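Local coordinates for immunoglobulin-like protein (Pseudomonas aeruginosa, PDB 3N6Y), which is of unknown function but folds as an immunoglobulin-like beta sandwich of the DUF3859 family, which is grouped with the E-set domains, at residues Arg119-Gln124 against Leu129-Phe134; Val90-Val95 against Pro99-Ala104. All coordinates share one frame; numbering follows the deposited sequence. Where two conformers were deposited one is given.

Contact 1: residues Arg119-Gln124 against Leu129-Phe134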
# COMPACT_ATOMS: atom_id res chain seq x y z
N ARG A 119 1.45 -4.00 -8.43
CA ARG A 119 2.30 -2.84 -8.27
C ARG A 119 1.56 -1.85 -7.38
O ARG A 119 0.49 -1.37 -7.75
CB ARG A 119 2.67 -2.27 -9.67
CG ARG A 119 3.44 -0.93 -9.64
CD ARG A 119 3.79 -0.43 -11.05
NE ARG A 119 4.85 0.57 -11.09
CZ ARG A 119 5.27 1.19 -12.20
NH1 ARG A 119 4.71 0.92 -13.39
NH2 ARG A 119 6.29 2.05 -12.14
N LEU A 120 2.12 -1.55 -6.21
CA LEU A 120 1.53 -0.66 -5.21
C LEU A 120 2.32 0.62 -5.20
O LEU A 120 3.57 0.61 -5.09
CB LEU A 120 1.62 -1.33 -3.82
CG LEU A 120 0.45 -2.27 -3.47
CD1 LEU A 120 0.21 -3.36 -4.52
CD2 LEU A 120 0.70 -2.92 -2.13
N MSE A 121 1.64 1.72 -5.42
CA MSE A 121 2.25 3.03 -5.62
C MSE A 121 1.56 4.03 -4.74
O MSE A 121 0.34 4.16 -4.78
CB MSE A 121 2.15 3.44 -7.11
CG MSE A 121 2.73 2.41 -8.05
SE MSE A 121 2.39 2.94 -9.91
CE MSE A 121 4.04 4.00 -10.16
N VAL A 122 2.35 4.73 -3.91
CA VAL A 122 1.88 5.83 -3.11
C VAL A 122 2.24 7.17 -3.74
O VAL A 122 3.40 7.48 -3.92
CB VAL A 122 2.51 5.86 -1.67
CG1 VAL A 122 1.80 6.97 -0.83
CG2 VAL A 122 2.41 4.55 -1.02
N PHE A 123 1.19 7.95 -4.05
CA PHE A 123 1.35 9.28 -4.63
C PHE A 123 0.83 10.36 -3.69
O PHE A 123 -0.15 10.15 -2.92
CB PHE A 123 0.51 9.41 -5.90
CG PHE A 123 1.02 8.60 -7.05
CD1 PHE A 123 0.63 7.27 -7.28
CD2 PHE A 123 1.86 9.18 -7.94
CE1 PHE A 123 1.13 6.55 -8.37
CE2 PHE A 123 2.39 8.44 -9.04
CZ PHE A 123 1.99 7.15 -9.24
N GLN A 124 1.39 11.56 -3.81
CA GLN A 124 0.69 12.76 -3.31
C GLN A 124 0.44 13.63 -4.56
O GLN A 124 1.44 14.17 -5.12
CB GLN A 124 1.51 13.51 -2.28
CG GLN A 124 0.74 14.67 -1.72
CD GLN A 124 1.53 15.59 -0.82
OE1 GLN A 124 2.69 15.92 -1.08
NE2 GLN A 124 0.86 16.06 0.25
N LEU A 129 5.73 8.93 -4.08
CA LEU A 129 6.54 8.90 -2.88
C LEU A 129 7.28 7.53 -2.75
O LEU A 129 8.46 7.47 -2.34
CB LEU A 129 5.65 9.13 -1.67
CG LEU A 129 5.14 10.56 -1.59
CD1 LEU A 129 4.08 10.71 -0.53
CD2 LEU A 129 6.35 11.54 -1.33
N ALA A 130 6.57 6.44 -3.04
CA ALA A 130 7.12 5.09 -2.87
C ALA A 130 6.39 4.10 -3.76
O ALA A 130 5.20 4.27 -4.01
CB ALA A 130 7.06 4.66 -1.42
N GLU A 131 7.09 3.06 -4.17
CA GLU A 131 6.45 1.99 -4.95
C GLU A 131 7.13 0.67 -4.74
O GLU A 131 8.35 0.64 -4.49
CB GLU A 131 6.42 2.33 -6.46
CG GLU A 131 7.70 2.14 -7.23
CD GLU A 131 7.45 2.33 -8.72
OE1 GLU A 131 6.50 1.68 -9.24
OE2 GLU A 131 8.21 3.08 -9.35
N LYS A 132 6.36 -0.41 -4.88
CA LYS A 132 6.90 -1.74 -4.91
C LYS A 132 6.03 -2.65 -5.75
O LYS A 132 4.78 -2.55 -5.68
CB LYS A 132 7.01 -2.34 -3.50
CG LYS A 132 8.19 -3.28 -3.35
CD LYS A 132 9.55 -2.51 -3.28
CE LYS A 132 10.69 -3.41 -3.26
NZ LYS A 132 12.01 -2.75 -3.44
N SER A 133 6.74 -3.52 -6.49
CA SER A 133 6.12 -4.55 -7.35
C SER A 133 6.22 -5.89 -6.64
O SER A 133 7.35 -6.30 -6.29
CB SER A 133 6.77 -4.60 -8.73
OG SER A 133 6.42 -3.43 -9.44
N PHE A 134 5.08 -6.56 -6.45
CA PHE A 134 5.02 -7.91 -5.85
C PHE A 134 4.55 -8.97 -6.84
O PHE A 134 3.65 -8.70 -7.63
CB PHE A 134 4.09 -7.93 -4.67
CG PHE A 134 4.47 -6.95 -3.62
CD1 PHE A 134 5.28 -7.32 -2.57
CD2 PHE A 134 3.95 -5.63 -3.65
CE1 PHE A 134 5.61 -6.41 -1.60
CE2 PHE A 134 4.29 -4.72 -2.69
CZ PHE A 134 5.11 -5.11 -1.67
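Segments Arg-119 to Gln-124 and Leu-129 to Phe-134 run antiparallel, their axes 4.8 Å apart at 174°, as the two arms of a beta hairpin. Leu-120 and Lys-132 form a hydrogen-bonded pair through their own backbones, and Val-122 N gives a nearly straight bond to Ala-130 O. At the turn end the ladder is distorted: Val-122 O takes Leu-129 N at 2.7 Å and, weakly, Ala-130 N at 3.5 Å. Two residues thus face one, a classic beta bulge.

On the face carrying Arg-119, Met-121 and Glu-131, the polar link runs diagonally. In the conformer described, Arg-119 presents the side of its guanidinium, NE reaching Glu-131 OE1 at 2.7 Å and NH2 the same oxygen at 2.9 Å, in a salt bridge. Guanidinium and carboxylate lie only 3° from coplanar. NE meets OE1 nearly along the C-O bond, while NH2 approaches the syn lone pair of OE1. Glu-131 holds CG between its backbone N and carbonyl carbon (chi1 78°), from where the extended chain reaches alongside selenomethionine Met-121, whose CE comes within 3.5 Å of OE1.

The other face, with Leu-120, Val-122 and Ala-130, is largely apolar and packs inward; Lys-132, also on it, makes a cation-pi contact with Tyr-14. Leu-120 CD2 approaches Phe-134 CE2 at 4.1 Å, oblique to the ring, and Phe-52 meets that ring edge-to-face. Val-122 and Ala-130 both pack on Met-54 of strand 51-59.

The chemistry thus divides largely by face: Leu-120, Val-122 and Ala-130 give the core hydrocarbon surface, while on the reverse side two nitrogens grip one carboxylate oxygen, a link that is probably not permanent, since Arg-119 has a second conformer.

Contact 2: residues Val90-Val95 against Pro99-Ala104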
# COMPACT_ATOMS: atom_id res chain seq x y z
N VAL A 90 -7.28 4.48 -3.47
CA VAL A 90 -7.73 4.76 -2.11
C VAL A 90 -7.16 6.12 -1.76
O VAL A 90 -5.96 6.33 -1.95
CB VAL A 90 -7.27 3.69 -1.11
CG1 VAL A 90 -7.58 4.11 0.32
CG2 VAL A 90 -7.94 2.35 -1.41
N VAL A 91 -8.03 7.05 -1.32
CA VAL A 91 -7.52 8.37 -0.89
C VAL A 91 -7.35 8.33 0.63
O VAL A 91 -8.23 7.85 1.32
CB VAL A 91 -8.37 9.54 -1.38
CG1 VAL A 91 -7.79 10.85 -0.78
CG2 VAL A 91 -8.32 9.59 -2.91
N GLN A 92 -6.17 8.73 1.12
CA GLN A 92 -5.87 8.70 2.55
C GLN A 92 -5.45 10.09 3.03
O GLN A 92 -4.38 10.58 2.63
CB GLN A 92 -4.73 7.70 2.83
CG GLN A 92 -4.24 7.65 4.30
CD GLN A 92 -2.97 6.77 4.49
OE1 GLN A 92 -2.89 5.67 3.95
NE2 GLN A 92 -1.99 7.25 5.27
N LYS A 93 -6.25 10.71 3.89
CA LYS A 93 -5.84 11.99 4.50
C LYS A 93 -4.58 11.78 5.36
O LYS A 93 -4.50 10.84 6.13
CB LYS A 93 -6.97 12.58 5.36
CG LYS A 93 -6.60 13.88 6.11
CD LYS A 93 -7.87 14.72 6.39
CE LYS A 93 -7.65 15.85 7.40
NZ LYS A 93 -6.49 16.76 7.12
N LEU A 94 -3.61 12.67 5.20
CA LEU A 94 -2.42 12.65 6.01
C LEU A 94 -2.73 13.02 7.46
O LEU A 94 -3.46 13.94 7.74
CB LEU A 94 -1.40 13.63 5.43
CG LEU A 94 -0.78 13.18 4.09
CD1 LEU A 94 -0.07 14.39 3.49
CD2 LEU A 94 0.15 11.99 4.26
N VAL A 95 -2.17 12.26 8.39
CA VAL A 95 -2.34 12.51 9.83
C VAL A 95 -0.99 12.89 10.38
O VAL A 95 -0.13 12.04 10.52
CB VAL A 95 -2.88 11.25 10.53
CG1 VAL A 95 -2.89 11.41 12.00
CG2 VAL A 95 -4.27 10.89 9.96
N PRO A 99 3.11 8.09 13.38
CA PRO A 99 4.54 7.87 13.09
C PRO A 99 4.86 7.12 11.77
O PRO A 99 5.87 7.36 11.16
CB PRO A 99 5.03 7.09 14.31
CG PRO A 99 3.85 6.52 14.92
CD PRO A 99 2.70 7.45 14.64
N THR A 100 3.97 6.22 11.37
CA THR A 100 4.13 5.48 10.14
C THR A 100 2.85 5.55 9.33
O THR A 100 1.75 5.74 9.84
CB THR A 100 4.47 4.00 10.37
OG1 THR A 100 3.43 3.38 11.13
CG2 THR A 100 5.78 3.85 11.14
N ASP A 101 3.03 5.35 8.03
CA ASP A 101 1.95 5.26 7.06
C ASP A 101 2.11 3.92 6.34
O ASP A 101 3.20 3.41 6.24
CB ASP A 101 2.08 6.41 6.06
CG ASP A 101 1.71 7.76 6.66
OD1 ASP A 101 2.57 8.37 7.33
OD2 ASP A 101 0.54 8.18 6.47
N VAL A 102 1.00 3.31 5.97
CA VAL A 102 0.95 1.96 5.41
C VAL A 102 0.13 1.97 4.15
O VAL A 102 -0.88 2.67 4.03
CB VAL A 102 0.31 1.00 6.40
CG1 VAL A 102 0.07 -0.40 5.78
CG2 VAL A 102 1.16 0.87 7.67
N MSE A 103 0.59 1.21 3.19
CA MSE A 103 -0.19 0.87 1.99
C MSE A 103 -0.13 -0.65 1.86
O MSE A 103 0.89 -1.22 1.48
CB MSE A 103 0.34 1.53 0.72
CG MSE A 103 -0.49 1.14 -0.46
SE MSE A 103 0.20 2.03 -2.06
CE MSE A 103 -1.07 1.18 -3.29
N ALA A 104 -1.25 -1.29 2.17
CA ALA A 104 -1.33 -2.75 2.16
C ALA A 104 -2.58 -3.27 1.47
O ALA A 104 -3.62 -2.55 1.38
CB ALA A 104 -1.22 -3.31 3.57
O HOH W 1 -0.23 5.31 3.17
O HOH W 2 -0.65 9.74 8.06
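Gln-92, in the conformer described, extends its side-chain amide over the gap toward Asp-101, bringing NE2 to 3.0 Å from Asp-101 OD2. The amide and carboxylate planes are 7° apart, nearly coplanar, although the two side chains meet at a slant. With CG anti to the backbone N (chi1 175°) and the chain extended beyond it, Gln-92 reaches toward a segment whose backbone stays well separated: the nearest CA atoms, those of Leu-94 and Asp-101, are 8.6 Å apart.

Water supplies two connections. The first molecule donates to Gln-92 OE1 at 2.8 Å and to Val-102 O at 2.9 Å, so it joins this conformer of the glutamine to the backbone of the facing segment. A second accepts from Val-95 N at 3.0 Å and donates to Asp-101 OD2 at an unusually short 2.5 Å, a length to be treated with caution.

The backbone pairings place this contact between the two layers of an immunoglobulin-like beta sandwich. Gln-92 pairs with Leu-68 in the layer containing strand 84-92, whereas Asp-101 pairs with Tyr-56 of strand 51-59 in the other. The chain passes from one layer to the other between Gln-92 and Asp-101, and polar groups and water span the mouth of that passage.

Asp-101 has a stronger partner outside the two segments, since OD1 forms a salt bridge with Lys-61 NZ; the same ammonium also bonds to Val-95 O. Beside this polar cluster, Leu-94 turns inward to pack on Leu-58 and Leu-68, and its CD2 lies 4.4 Å from Asp-101 OD2.

The contacts come in series along the chain, 90-95 with 99-104 first and 119-124 with 129-134 later, with centres about 12 Å apart. Strand 84-92 shares the six-stranded mixed sheet with the hairpin of contact 1, and strand 68-74 lies between them. Strand 101-106 belongs to the opposing sheet, so contact 2 spans the layers whereas contact 1 lies within one. Selenomethionine Met-103 joins them through the interior: its SE is 3.5 Å from Val-122 CG2 and its CE 3.7 Å from Leu-120 CB. Gln-124 NE2 also touches Leu-94 CD1 at 3.8 Å. Hairpin and crossover thus share one core in the single immunoglobulin-like domain.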